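Local coordinates for protein gdp-l-fucose synthetase (Naegleria fowleri, PDB 6AQZ) that binds NADP and probably makes GDP-L-fucose by epimerising and reducing a GDP-4-keto-6-deoxymannose intermediate, at residues Met9-Val14 and Asn253-Glu258; Cys115-Gly120 and Glu179-Leu184; Gln236-His241 and Leu262-Glu267; Ala244-Trp249 and Pro314-Thr319. All blocks are in the same frame, centred on the assembly; numbering follows the deposited sequence.

Interaction 1: residues Met9-Val14 and Asn253-Glu258; sequences MAQREV and NYQSEE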
loop_
_atom_site.group_PDB
_atom_site.type_symbol
_atom_site.label_atom_id
_atom_site.label_comp_id
_atom_site.label_asym_id
_atom_site.label_seq_id
_atom_site.Cartn_x
_atom_site.Cartn_y
_atom_site.Cartn_z
ATOM N N MET A 9 8.989 -11.059 22.950
ATOM C CA MET A 9 8.925 -12.474 23.302
ATOM C C MET A 9 7.881 -12.808 24.373
ATOM O O MET A 9 7.682 -13.989 24.675
ATOM C CB MET A 9 10.309 -12.951 23.786
ATOM C CG MET A 9 11.372 -13.140 22.690
ATOM S SD MET A 9 11.218 -14.713 21.811
ATOM C CE MET A 9 11.335 -14.190 20.120
ATOM N N ALA A 10 7.188 -11.814 24.934
ATOM C CA ALA A 10 6.506 -11.984 26.216
ATOM C C ALA A 10 5.185 -12.761 26.109
ATOM O O ALA A 10 4.955 -13.705 26.872
ATOM C CB ALA A 10 6.271 -10.613 26.846
ATOM N N GLN A 11 4.308 -12.376 25.194
ATOM C CA GLN A 11 2.969 -12.950 25.097
ATOM C C GLN A 11 2.942 -14.181 24.201
ATOM O O GLN A 11 3.636 -14.231 23.184
ATOM C CB GLN A 11 1.987 -11.915 24.549
ATOM C CG GLN A 11 1.967 -10.622 25.325
ATOM C CD GLN A 11 1.377 -10.789 26.709
ATOM O OE1 GLN A 11 0.267 -11.301 26.866
ATOM N NE2 GLN A 11 2.117 -10.363 27.722
ATOM N N ARG A 12 2.132 -15.172 24.586
ATOM C CA ARG A 12 1.873 -16.292 23.696
ATOM C C ARG A 12 0.902 -15.837 22.604
ATOM O O ARG A 12 0.435 -14.701 22.604
ATOM C CB ARG A 12 1.356 -17.492 24.501
ATOM C CG ARG A 12 2.423 -18.097 25.428
ATOM C CD ARG A 12 2.050 -19.459 26.032
ATOM N NE ARG A 12 0.827 -19.379 26.831
ATOM C CZ ARG A 12 -0.328 -19.948 26.495
ATOM N NH1 ARG A 12 -1.387 -19.788 27.263
ATOM N NH2 ARG A 12 -0.423 -20.683 25.402
ATOM N N GLU A 13 0.615 -16.717 21.643
ATOM C CA GLU A 13 -0.369 -16.371 20.606
ATOM C C GLU A 13 -1.783 -16.251 21.173
ATOM O O GLU A 13 -2.598 -15.480 20.652
ATOM C CB GLU A 13 -0.348 -17.396 19.469
ATOM C CG GLU A 13 0.886 -17.318 18.563
ATOM C CD GLU A 13 1.190 -18.637 17.827
ATOM O OE1 GLU A 13 1.227 -18.632 16.573
ATOM O OE2 GLU A 13 1.382 -19.684 18.502
ATOM N N VAL A 14 -2.092 -16.991 22.230
ATOM C CA VAL A 14 -3.414 -16.981 22.837
ATOM C C VAL A 14 -3.340 -16.571 24.303
ATOM O O VAL A 14 -2.349 -16.821 24.996
ATOM C CB VAL A 14 -4.099 -18.371 22.702
ATOM C CG1 VAL A 14 -4.325 -18.703 21.238
ATOM C CG2 VAL A 14 -3.251 -19.446 23.340
ATOM N N ASN A 253 -9.666 -15.202 22.149
ATOM C CA ASN A 253 -8.479 -15.926 22.575
ATOM C C ASN A 253 -7.171 -15.433 21.951
ATOM O O ASN A 253 -6.119 -15.568 22.566
ATOM C CB ASN A 253 -8.656 -17.422 22.273
ATOM C CG ASN A 253 -9.819 -18.040 23.031
ATOM O OD1 ASN A 253 -9.704 -18.317 24.218
ATOM N ND2 ASN A 253 -10.959 -18.262 22.335
ATOM N N TYR A 254 -7.216 -14.870 20.751
ATOM C CA TYR A 254 -6.018 -14.696 19.933
ATOM C C TYR A 254 -5.386 -13.332 20.176
ATOM O O TYR A 254 -6.031 -12.296 19.961
ATOM C CB TYR A 254 -6.377 -14.888 18.467
ATOM C CG TYR A 254 -5.233 -14.971 17.505
ATOM C CD1 TYR A 254 -4.348 -16.051 17.536
ATOM C CD2 TYR A 254 -5.090 -14.032 16.491
ATOM C CE1 TYR A 254 -3.313 -16.150 16.616
ATOM C CE2 TYR A 254 -4.072 -14.127 15.569
ATOM C CZ TYR A 254 -3.185 -15.178 15.627
ATOM O OH TYR A 254 -2.182 -15.253 14.691
ATOM N N GLN A 255 -4.119 -13.345 20.616
ATOM C CA GLN A 255 -3.387 -12.153 21.026
ATOM C C GLN A 255 -2.350 -11.705 20.017
ATOM O O GLN A 255 -1.772 -10.639 20.192
ATOM C CB GLN A 255 -2.662 -12.399 22.361
ATOM C CG GLN A 255 -3.541 -12.427 23.554
ATOM C CD GLN A 255 -2.795 -12.765 24.800
ATOM O OE1 GLN A 255 -1.780 -13.463 24.761
ATOM N NE2 GLN A 255 -3.292 -12.289 25.928
ATOM N N SER A 256 -2.027 -12.531 19.041
ATOM C CA SER A 256 -0.987 -12.204 18.085
ATOM C C SER A 256 -1.506 -11.207 17.051
ATOM O O SER A 256 -2.669 -11.266 16.630
ATOM C CB SER A 256 -0.516 -13.493 17.411
ATOM O OG SER A 256 0.249 -13.286 16.249
ATOM N N GLU A 257 -0.624 -10.301 16.632
ATOM C CA GLU A 257 -0.915 -9.378 15.548
ATOM C C GLU A 257 -0.747 -10.025 14.175
ATOM O O GLU A 257 -1.129 -9.414 13.177
ATOM C CB GLU A 257 -0.027 -8.128 15.672
ATOM C CG GLU A 257 1.444 -8.354 15.238
ATOM C CD GLU A 257 2.338 -7.097 15.300
ATOM O OE1 GLU A 257 1.848 -5.959 15.456
ATOM O OE2 GLU A 257 3.569 -7.262 15.212
ATOM N N GLU A 258 -0.172 -11.231 14.095
ATOM C CA GLU A 258 -0.073 -11.926 12.812
ATOM C C GLU A 258 -1.457 -12.395 12.375
ATOM O O GLU A 258 -2.218 -12.913 13.201
ATOM C CB GLU A 258 0.838 -13.150 12.919
ATOM C CG GLU A 258 2.204 -12.854 13.476
ATOM C CD GLU A 258 3.001 -11.915 12.589
ATOM O OE1 GLU A 258 2.840 -11.976 11.341
ATOM O OE2 GLU A 258 3.770 -11.100 13.154
HETATM O O HOH W 1 0.669 -15.962 15.190
#

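Interaction 2: residues Cys115-Gly120 and Glu179-Leu184; sequences CCYDFG and EGKSCL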
loop_
_atom_site.group_PDB
_atom_site.type_symbol
_atom_site.label_atom_id
_atom_site.label_comp_id
_atom_site.label_asym_id
_atom_site.label_seq_id
_atom_site.Cartn_x
_atom_site.Cartn_y
_atom_site.Cartn_z
ATOM N N CYS A 115 -10.240 5.272 13.955
ATOM C CA CYS A 115 -11.283 5.388 14.965
ATOM C C CYS A 115 -11.094 4.360 16.071
ATOM O O CYS A 115 -11.379 4.636 17.241
ATOM C CB CYS A 115 -12.665 5.220 14.333
ATOM S SG CYS A 115 -13.221 6.660 13.479
ATOM N N CYS A 116 -10.655 3.154 15.717
ATOM C CA CYS A 116 -10.473 2.133 16.737
ATOM C C CYS A 116 -9.453 2.578 17.762
ATOM O O CYS A 116 -9.637 2.378 18.968
ATOM C CB CYS A 116 -10.052 0.812 16.104
ATOM S SG CYS A 116 -11.384 0.016 15.280
ATOM N N TYR A 117 -8.371 3.189 17.295
ATOM C CA TYR A 117 -7.328 3.637 18.200
ATOM C C TYR A 117 -7.786 4.843 19.013
ATOM O O TYR A 117 -7.674 4.852 20.246
ATOM C CB TYR A 117 -6.069 3.969 17.408
ATOM C CG TYR A 117 -4.916 4.172 18.322
ATOM C CD1 TYR A 117 -4.273 3.086 18.887
ATOM C CD2 TYR A 117 -4.509 5.453 18.685
ATOM C CE1 TYR A 117 -3.209 3.267 19.775
ATOM C CE2 TYR A 117 -3.447 5.647 19.560
ATOM C CZ TYR A 117 -2.808 4.546 20.106
ATOM O OH TYR A 117 -1.766 4.724 20.979
ATOM N N ASP A 118 -8.331 5.863 18.342
ATOM C CA ASP A 118 -8.678 7.098 19.042
ATOM C C ASP A 118 -9.735 6.872 20.114
ATOM O O ASP A 118 -9.734 7.560 21.138
ATOM C CB ASP A 118 -9.156 8.167 18.058
ATOM C CG ASP A 118 -8.040 8.699 17.170
ATOM O OD1 ASP A 118 -6.857 8.360 17.390
ATOM O OD2 ASP A 118 -8.354 9.481 16.251
ATOM N N PHE A 119 -10.663 5.953 19.888
ATOM C CA PHE A 119 -11.723 5.682 20.846
ATOM C C PHE A 119 -11.393 4.539 21.785
ATOM O O PHE A 119 -12.268 4.099 22.539
ATOM C CB PHE A 119 -13.025 5.385 20.106
ATOM C CG PHE A 119 -13.691 6.608 19.541
ATOM C CD1 PHE A 119 -13.298 7.131 18.328
ATOM C CD2 PHE A 119 -14.721 7.230 20.229
ATOM C CE1 PHE A 119 -13.915 8.245 17.813
ATOM C CE2 PHE A 119 -15.338 8.348 19.716
ATOM C CZ PHE A 119 -14.935 8.852 18.504
ATOM N N GLY A 120 -10.149 4.077 21.787
ATOM C CA GLY A 120 -9.683 3.095 22.751
ATOM C C GLY A 120 -10.314 1.719 22.696
ATOM O O GLY A 120 -10.530 1.101 23.745
ATOM N N GLU A 179 2.469 4.406 23.537
ATOM C CA GLU A 179 1.645 5.314 24.314
ATOM C C GLU A 179 1.064 4.662 25.556
ATOM O O GLU A 179 0.383 5.337 26.333
ATOM C CB GLU A 179 0.512 5.836 23.442
ATOM C CG GLU A 179 0.545 7.308 23.201
ATOM C CD GLU A 179 -0.152 7.640 21.922
ATOM O OE1 GLU A 179 0.548 7.720 20.903
ATOM O OE2 GLU A 179 -1.398 7.770 21.915
ATOM N N GLY A 180 1.373 3.391 25.797
ATOM C CA GLY A 180 0.804 2.699 26.930
ATOM C C GLY A 180 -0.677 2.447 26.835
ATOM O O GLY A 180 -1.312 2.168 27.856
ATOM N N LYS A 181 -1.262 2.560 25.643
ATOM C CA LYS A 181 -2.661 2.204 25.464
ATOM C C LYS A 181 -2.793 0.697 25.317
ATOM O O LYS A 181 -1.872 0.014 24.856
ATOM C CB LYS A 181 -3.265 2.891 24.238
ATOM C CG LYS A 181 -3.681 4.330 24.478
ATOM C CD LYS A 181 -4.390 4.947 23.267
ATOM C CE LYS A 181 -5.886 5.147 23.519
ATOM N NZ LYS A 181 -6.455 6.315 22.757
ATOM N N SER A 182 -3.953 0.177 25.729
ATOM C CA SER A 182 -4.254 -1.255 25.642
ATOM C C SER A 182 -5.154 -1.467 24.427
ATOM O O SER A 182 -6.382 -1.563 24.525
ATOM C CB SER A 182 -4.898 -1.759 26.929
ATOM O OG SER A 182 -3.952 -1.776 27.986
ATOM N N CYS A 183 -4.520 -1.480 23.256
ATOM C CA CYS A 183 -5.209 -1.658 21.984
ATOM C C CYS A 183 -4.492 -2.736 21.200
ATOM O O CYS A 183 -3.296 -2.608 20.922
ATOM C CB CYS A 183 -5.233 -0.367 21.170
ATOM S SG CYS A 183 -6.268 0.885 21.868
ATOM N N LEU A 184 -5.218 -3.784 20.832
ATOM C CA LEU A 184 -4.672 -4.842 20.001
ATOM C C LEU A 184 -5.392 -4.832 18.658
ATOM O O LEU A 184 -6.627 -4.732 18.596
ATOM C CB LEU A 184 -4.791 -6.207 20.684
ATOM C CG LEU A 184 -4.198 -7.374 19.875
ATOM C CD1 LEU A 184 -2.735 -7.107 19.476
ATOM C CD2 LEU A 184 -4.329 -8.700 20.618
#

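Interaction 3: residues Gln236-His241 and Leu262-Glu267; sequences QFLYSH and LCVSEE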
loop_
_atom_site.group_PDB
_atom_site.type_symbol
_atom_site.label_atom_id
_atom_site.label_comp_id
_atom_site.label_asym_id
_atom_site.label_seq_id
_atom_site.Cartn_x
_atom_site.Cartn_y
_atom_site.Cartn_z
ATOM N N GLN A 236 -10.944 -24.916 -1.483
ATOM C CA GLN A 236 -11.335 -24.987 -0.084
ATOM C C GLN A 236 -12.512 -24.042 0.144
ATOM O O GLN A 236 -12.442 -22.870 -0.235
ATOM C CB GLN A 236 -10.155 -24.608 0.807
ATOM C CG GLN A 236 -9.164 -25.731 1.062
ATOM C CD GLN A 236 -7.747 -25.227 1.348
ATOM O OE1 GLN A 236 -7.288 -24.237 0.770
ATOM N NE2 GLN A 236 -7.074 -25.878 2.285
ATOM N N PHE A 237 -13.595 -24.552 0.735
ATOM C CA PHE A 237 -14.826 -23.787 0.954
ATOM C C PHE A 237 -15.182 -23.805 2.430
ATOM O O PHE A 237 -15.293 -24.882 3.026
ATOM C CB PHE A 237 -16.013 -24.343 0.148
ATOM C CG PHE A 237 -15.862 -24.199 -1.349
ATOM C CD1 PHE A 237 -16.124 -22.986 -1.975
ATOM C CD2 PHE A 237 -15.438 -25.272 -2.126
ATOM C CE1 PHE A 237 -15.988 -22.847 -3.337
ATOM C CE2 PHE A 237 -15.295 -25.145 -3.487
ATOM C CZ PHE A 237 -15.563 -23.929 -4.098
ATOM N N LEU A 238 -15.395 -22.623 3.010
ATOM C CA LEU A 238 -15.663 -22.504 4.442
ATOM C C LEU A 238 -17.063 -21.958 4.655
ATOM O O LEU A 238 -17.378 -20.859 4.189
ATOM C CB LEU A 238 -14.626 -21.612 5.134
ATOM C CG LEU A 238 -14.745 -21.498 6.655
ATOM C CD1 LEU A 238 -14.626 -22.897 7.301
ATOM C CD2 LEU A 238 -13.679 -20.544 7.196
ATOM N N TYR A 239 -17.894 -22.729 5.362
ATOM C CA TYR A 239 -19.238 -22.287 5.724
ATOM C C TYR A 239 -19.177 -21.034 6.582
ATOM O O TYR A 239 -18.464 -20.990 7.588
ATOM C CB TYR A 239 -19.963 -23.407 6.483
ATOM C CG TYR A 239 -21.445 -23.202 6.727
ATOM C CD1 TYR A 239 -22.226 -22.462 5.845
ATOM C CD2 TYR A 239 -22.073 -23.791 7.825
ATOM C CE1 TYR A 239 -23.586 -22.293 6.061
ATOM C CE2 TYR A 239 -23.440 -23.638 8.053
ATOM C CZ TYR A 239 -24.193 -22.887 7.167
ATOM O OH TYR A 239 -25.542 -22.715 7.377
ATOM N N SER A 240 -19.977 -20.033 6.219
ATOM C CA SER A 240 -19.916 -18.767 6.938
ATOM C C SER A 240 -20.224 -18.917 8.427
ATOM O O SER A 240 -19.628 -18.210 9.245
ATOM C CB SER A 240 -20.859 -17.764 6.281
ATOM O OG SER A 240 -22.197 -18.195 6.402
ATOM N N HIS A 241 -21.137 -19.820 8.815
ATOM C CA HIS A 241 -21.375 -19.988 10.250
ATOM C C HIS A 241 -20.138 -20.553 10.959
ATOM O O HIS A 241 -19.810 -20.139 12.080
ATOM C CB HIS A 241 -22.589 -20.880 10.491
ATOM C CG HIS A 241 -23.876 -20.269 10.046
ATOM N ND1 HIS A 241 -25.088 -20.915 10.166
ATOM C CD2 HIS A 241 -24.142 -19.071 9.477
ATOM C CE1 HIS A 241 -26.046 -20.139 9.696
ATOM N NE2 HIS A 241 -25.498 -19.017 9.263
ATOM N N LEU A 262 -8.401 -18.653 8.229
ATOM C CA LEU A 262 -9.628 -19.396 8.500
ATOM C C LEU A 262 -9.944 -20.190 7.240
ATOM O O LEU A 262 -10.438 -19.633 6.257
ATOM C CB LEU A 262 -10.757 -18.443 8.855
ATOM C CG LEU A 262 -10.532 -17.375 9.936
ATOM C CD1 LEU A 262 -11.855 -16.645 10.262
ATOM C CD2 LEU A 262 -9.904 -17.962 11.182
ATOM N N CYS A 263 -9.660 -21.487 7.265
ATOM C CA CYS A 263 -9.944 -22.334 6.116
ATOM C C CYS A 263 -10.057 -23.773 6.593
ATOM O O CYS A 263 -9.968 -24.071 7.786
ATOM C CB CYS A 263 -8.884 -22.210 5.027
ATOM S SG CYS A 263 -7.292 -22.863 5.500
ATOM N N VAL A 264 -10.308 -24.663 5.648
ATOM C CA VAL A 264 -10.441 -26.066 5.934
ATOM C C VAL A 264 -9.126 -26.745 5.587
ATOM O O VAL A 264 -8.263 -26.174 4.924
ATOM C CB VAL A 264 -11.618 -26.692 5.158
ATOM C CG1 VAL A 264 -12.908 -25.963 5.478
ATOM C CG2 VAL A 264 -11.334 -26.631 3.676
ATOM N N SER A 265 -8.967 -27.985 6.039
ATOM C CA SER A 265 -7.763 -28.744 5.746
ATOM C C SER A 265 -7.697 -29.066 4.257
ATOM O O SER A 265 -8.678 -28.929 3.515
ATOM C CB SER A 265 -7.728 -30.037 6.556
ATOM O OG SER A 265 -8.646 -30.979 6.023
ATOM N N GLU A 266 -6.519 -29.504 3.819
ATOM C CA GLU A 266 -6.372 -29.898 2.424
ATOM C C GLU A 266 -7.245 -31.098 2.099
ATOM O O GLU A 266 -7.738 -31.210 0.972
ATOM C CB GLU A 266 -4.909 -30.182 2.091
ATOM C CG GLU A 266 -4.639 -30.433 0.608
ATOM C CD GLU A 266 -3.149 -30.418 0.273
ATOM O OE1 GLU A 266 -2.366 -29.815 1.048
ATOM O OE2 GLU A 266 -2.760 -31.007 -0.759
ATOM N N GLU A 267 -7.439 -32.009 3.060
ATOM C CA GLU A 267 -8.295 -33.168 2.807
ATOM C C GLU A 267 -9.732 -32.763 2.494
ATOM O O GLU A 267 -10.413 -33.451 1.734
ATOM C CB GLU A 267 -8.272 -34.124 4.005
#

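Interaction 4: residues Ala244-Trp249 and Pro314-Thr319; sequences ARMLLW and PTFQYT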
loop_
_atom_site.group_PDB
_atom_site.type_symbol
_atom_site.label_atom_id
_atom_site.label_comp_id
_atom_site.label_asym_id
_atom_site.label_seq_id
_atom_site.Cartn_x
_atom_site.Cartn_y
_atom_site.Cartn_z
ATOM N N ALA A 244 -17.711 -17.732 11.261
ATOM C CA ALA A 244 -18.137 -16.848 12.341
ATOM C C ALA A 244 -17.705 -17.372 13.716
ATOM O O ALA A 244 -17.374 -16.580 14.609
ATOM C CB ALA A 244 -19.662 -16.657 12.289
ATOM N N ARG A 245 -17.771 -18.693 13.930
ATOM C CA ARG A 245 -17.312 -19.268 15.192
ATOM C C ARG A 245 -15.788 -19.155 15.326
ATOM O O ARG A 245 -15.270 -18.831 16.405
ATOM C CB ARG A 245 -17.770 -20.728 15.305
ATOM C CG ARG A 245 -19.276 -20.898 15.517
ATOM C CD ARG A 245 -19.637 -22.331 15.885
ATOM N NE ARG A 245 -19.455 -23.225 14.751
ATOM C CZ ARG A 245 -18.684 -24.308 14.735
ATOM N NH1 ARG A 245 -17.977 -24.663 15.807
ATOM N NH2 ARG A 245 -18.624 -25.033 13.626
ATOM N N MET A 246 -15.061 -19.407 14.232
ATOM C CA MET A 246 -13.617 -19.229 14.231
ATOM C C MET A 246 -13.251 -17.775 14.474
ATOM O O MET A 246 -12.296 -17.478 15.209
ATOM C CB MET A 246 -13.041 -19.697 12.899
ATOM C CG MET A 246 -13.409 -21.116 12.590
ATOM S SD MET A 246 -13.083 -21.589 10.890
ATOM C CE MET A 246 -11.346 -21.999 10.965
ATOM N N LEU A 247 -14.004 -16.855 13.873
ATOM C CA LEU A 247 -13.743 -15.440 14.117
ATOM C C LEU A 247 -14.015 -15.091 15.573
ATOM O O LEU A 247 -13.258 -14.331 16.190
ATOM C CB LEU A 247 -14.582 -14.567 13.176
ATOM C CG LEU A 247 -14.631 -13.040 13.319
ATOM C CD1 LEU A 247 -13.227 -12.386 13.147
ATOM C CD2 LEU A 247 -15.558 -12.476 12.280
ATOM N N LEU A 248 -15.112 -15.619 16.135
ATOM C CA LEU A 248 -15.428 -15.315 17.528
ATOM C C LEU A 248 -14.396 -15.917 18.484
ATOM O O LEU A 248 -13.992 -15.264 19.452
ATOM C CB LEU A 248 -16.841 -15.775 17.858
ATOM C CG LEU A 248 -17.851 -14.854 17.160
ATOM C CD1 LEU A 248 -19.277 -15.397 17.265
ATOM C CD2 LEU A 248 -17.761 -13.411 17.650
ATOM N N TRP A 249 -13.955 -17.148 18.227
ATOM C CA TRP A 249 -12.839 -17.687 18.993
ATOM C C TRP A 249 -11.622 -16.759 18.927
ATOM O O TRP A 249 -10.966 -16.505 19.942
ATOM C CB TRP A 249 -12.487 -19.088 18.483
ATOM C CG TRP A 249 -11.285 -19.648 19.124
ATOM C CD1 TRP A 249 -11.236 -20.453 20.224
ATOM C CD2 TRP A 249 -9.924 -19.437 18.722
ATOM N NE1 TRP A 249 -9.933 -20.757 20.537
ATOM C CE2 TRP A 249 -9.104 -20.152 19.628
ATOM C CE3 TRP A 249 -9.319 -18.715 17.685
ATOM C CZ2 TRP A 249 -7.712 -20.172 19.526
ATOM C CZ3 TRP A 249 -7.921 -18.724 17.587
ATOM C CH2 TRP A 249 -7.141 -19.445 18.506
ATOM N N PRO A 314 -7.289 -27.052 18.524
ATOM C CA PRO A 314 -7.388 -28.402 17.944
ATOM C C PRO A 314 -8.761 -29.044 18.066
ATOM O O PRO A 314 -9.101 -29.861 17.200
ATOM C CB PRO A 314 -6.319 -29.200 18.713
ATOM C CG PRO A 314 -6.111 -28.447 19.996
ATOM C CD PRO A 314 -6.303 -26.991 19.623
ATOM N N THR A 315 -9.579 -28.687 19.060
ATOM C CA THR A 315 -10.876 -29.349 19.204
ATOM C C THR A 315 -11.984 -28.706 18.369
ATOM O O THR A 315 -13.154 -29.060 18.545
ATOM C CB THR A 315 -11.359 -29.362 20.660
ATOM O OG1 THR A 315 -11.590 -28.014 21.090
ATOM C CG2 THR A 315 -10.395 -30.097 21.601
ATOM N N PHE A 316 -11.660 -27.779 17.469
ATOM C CA PHE A 316 -12.717 -27.110 16.723
ATOM C C PHE A 316 -13.431 -28.078 15.787
ATOM O O PHE A 316 -12.794 -28.854 15.070
ATOM C CB PHE A 316 -12.165 -25.933 15.933
ATOM C CG PHE A 316 -13.220 -25.161 15.211
ATOM C CD1 PHE A 316 -13.941 -24.178 15.872
ATOM C CD2 PHE A 316 -13.495 -25.409 13.876
ATOM C CE1 PHE A 316 -14.917 -23.441 15.208
ATOM C CE2 PHE A 316 -14.453 -24.672 13.212
ATOM C CZ PHE A 316 -15.178 -23.694 13.879
ATOM N N GLN A 317 -14.760 -28.008 15.784
ATOM C CA GLN A 317 -15.621 -28.884 14.996
ATOM C C GLN A 317 -16.220 -28.098 13.838
ATOM O O GLN A 317 -16.818 -27.033 14.049
ATOM C CB GLN A 317 -16.732 -29.479 15.859
ATOM C CG GLN A 317 -16.254 -30.353 17.008
ATOM C CD GLN A 317 -15.782 -31.727 16.557
ATOM O OE1 GLN A 317 -15.027 -31.855 15.589
ATOM N NE2 GLN A 317 -16.224 -32.762 17.263
ATOM N N TYR A 318 -15.998 -28.582 12.619
ATOM C CA TYR A 318 -16.583 -28.005 11.415
ATOM C C TYR A 318 -17.982 -28.588 11.141
ATOM O O TYR A 318 -18.340 -29.675 11.606
ATOM C CB TYR A 318 -15.682 -28.252 10.200
ATOM C CG TYR A 318 -14.337 -27.545 10.187
ATOM C CD1 TYR A 318 -14.244 -26.176 9.941
ATOM C CD2 TYR A 318 -13.156 -28.251 10.372
ATOM C CE1 TYR A 318 -13.014 -25.522 9.917
ATOM C CE2 TYR A 318 -11.914 -27.607 10.343
ATOM C CZ TYR A 318 -11.849 -26.242 10.118
ATOM O OH TYR A 318 -10.620 -25.602 10.089
ATOM N N THR A 319 -18.772 -27.839 10.368
ATOM C CA THR A 319 -20.013 -28.366 9.795
ATOM C C THR A 319 -19.676 -29.177 8.548
ATOM O O THR A 319 -18.942 -28.688 7.686
ATOM C CB THR A 319 -20.978 -27.237 9.399
ATOM O OG1 THR A 319 -21.266 -26.393 10.519
ATOM C CG2 THR A 319 -22.286 -27.816 8.834
#

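Interaction 1: residues Met9-Val14 and Asn253-Glu258
Two backbone amides in succession point at a single carbonyl. Gln255 N donates to Glu13 O over a short 2.6 Å, nearly straight at the hydrogen (168°) and lying in the carbonyl plane; Ser256 N reaches the same Glu13 O only weakly, at 3.4 Å. One residue on, Val14 and Tyr254 form a single beta bridge, and the CA of Val14 comes within 3.1 Å of Asn253 O in a CA-H...O contact. The irregular N-terminal segment 9-14 is thus laid against the turn that leads from helix 240-253 to strand 260-262, at the surface of the Rossmann-type domain; Asn253 O also takes a bond from Ser15, so the pairing runs on past Val14. Water carries the polar side-chain link: water 1 donates to Glu13 OE1 (3.1 Å) and to Tyr254 OH (3.0 Å), and it is also hydrogen-bonded to Ser256 OG. The other carboxylate oxygen of Glu13 makes a salt bridge with Arg311. Within 253-258, Ser256 OG accepts from Glu258 N in an ST turn, while Tyr254 OH donates to Glu258 O from above the carbonyl plane. Apolar touching is slight: Tyr254, its CG anti to the backbone N (chi1 -170°), brings CE1 to 4.3 Å from Glu13 CB, and Glu13 CG sits 4.2 Å from Ser256 CB.

Interaction 2: residues Cys115-Gly120 and Glu179-Leu184
Helix 98-118 closes in a Schellman motif, with Gly120 at positive phi (65°) as its C-prime residue and its N bonded back to Tyr117 O; a second Schellman motif, at Gly180, closes helix 156-179 across the contact. Tyr117 is the side chain between them. With CG anti to the backbone N (chi1 -169°), its ring extends toward the second segment, and Lys181 crosses it obliquely, CD lying 3.6 Å from Tyr117 CZ. Bent at chi3 (109°), the lysine then brings NZ over the ring face, 4.8 Å from the Tyr117 centroid, in a cation-pi contact. The same NZ donates to Tyr117 O at 3.2 Å, from above the carbonyl plane. At the far end Tyr117 OH gives a weak bond to Glu179 OE2 (3.2 Å), which lies at the ring edge with the carboxylate almost perpendicular to the ring. Cys183 SG meets the ring obliquely, 4.2 Å from Tyr117 CD1. Tyr172 of helix 156-179 also packs against this ring, and Glu179 touches Phe97 of the second subunit. Tyr117 O, accepting from both Gly120 N and Lys181 NZ, lies at a helix C-terminus, so the ammonium probably offsets the negative end of the helix dipole while polarising the ring.

Interaction 3: residues Gln236-His241 and Leu262-Glu267
Strands 234-239 and 260-262 both pair in parallel with strand 184-194 of the Rossmann-type sheet, and this contact joins the end of the first to the loop that leaves the second. Apolar packing carries it. Leu238, with CG anti to the backbone N (chi1 -176°), divides its methyls: CD2 lies 3.5 Å from Leu262 O and 4.0 Å from Leu262 CB, and CD1 sits 4.0 Å from Val264 CG1. Val264 is a wedge between two neighbours, for its CG1 also rests 3.6 Å from the carbonyl oxygen of Phe237 while CG2 presses on the aliphatic part of Gln236. Met246 of helix 240-253 touches both leucines. The polar part belongs to Gln236, whose chain runs extended beyond CG past Val264 in the opposite sense. Its NE2 donates to Ser304 O outside the pair of segments and lies 2.9 Å from Val264 O. Nearer the backbone than that amide, the closest carbon approach of the two side chains is Gln236 CG to Val264 CG2, 3.5 Å.

Interaction 4: residues Ala244-Trp249 and Pro314-Thr319
Arg245 leaves helix 240-253 with CG anti to its carbonyl carbon, and already its CB meets the in-plane edge of the Phe316 ring, 3.9 Å from CE1. A bend at chi3 (-70°) then turns the guanidinium nearly parallel to that ring, the two planes only 9° apart. Phe316 CZ stands 3.3 Å above the guanidinium plane, so the ring tip lies over one face of the guanidinium, near its rim. At the tip, Arg245 NH2 donates to Gln317 O at 2.7 Å, in the carbonyl plane and in the guanidinium plane as well; Arg245 NH1 adds a weak bond to the same oxygen. Asp242 takes a salt bridge from NH2, holding the group's rotation. Next along the helix, Met246 sets CG 3.4 Å from Phe316 CZ, while its SD makes oblique Met-aromatic contacts with both Phe316 and Tyr318. This is Met-aromatic packing beside an arginine that holds a loop carbonyl, by which the loop between helices 307-312 and 321-335 lies across helix 240-253 of the Rossmann-type domain.

In the fold
Helix 240-253 and its two ends link most of these contacts. Interactions 3 and 4 are neighbours, centres about 10 Å apart: Tyr318 OH probably makes a weak hydrogen bond to Cys263 O, 2.8 Å away, and Met246 SD packs 3.9 Å from Leu238 CD2. From the other end of the helix, Trp249 reaches interaction 1, its CH2 lying 4.0 Å from Val14 CG1. Interaction 2 is nested within the loop closed by interaction 1 and touches it where Leu184 CD2 meets Gln255 O at 3.2 Å, yet its centre is about 32 Å from that of interaction 3. The cofactor lies toward the latter: bound NADP is about 8 Å from the Phe237 side chain and about 12 Å from that of Met246.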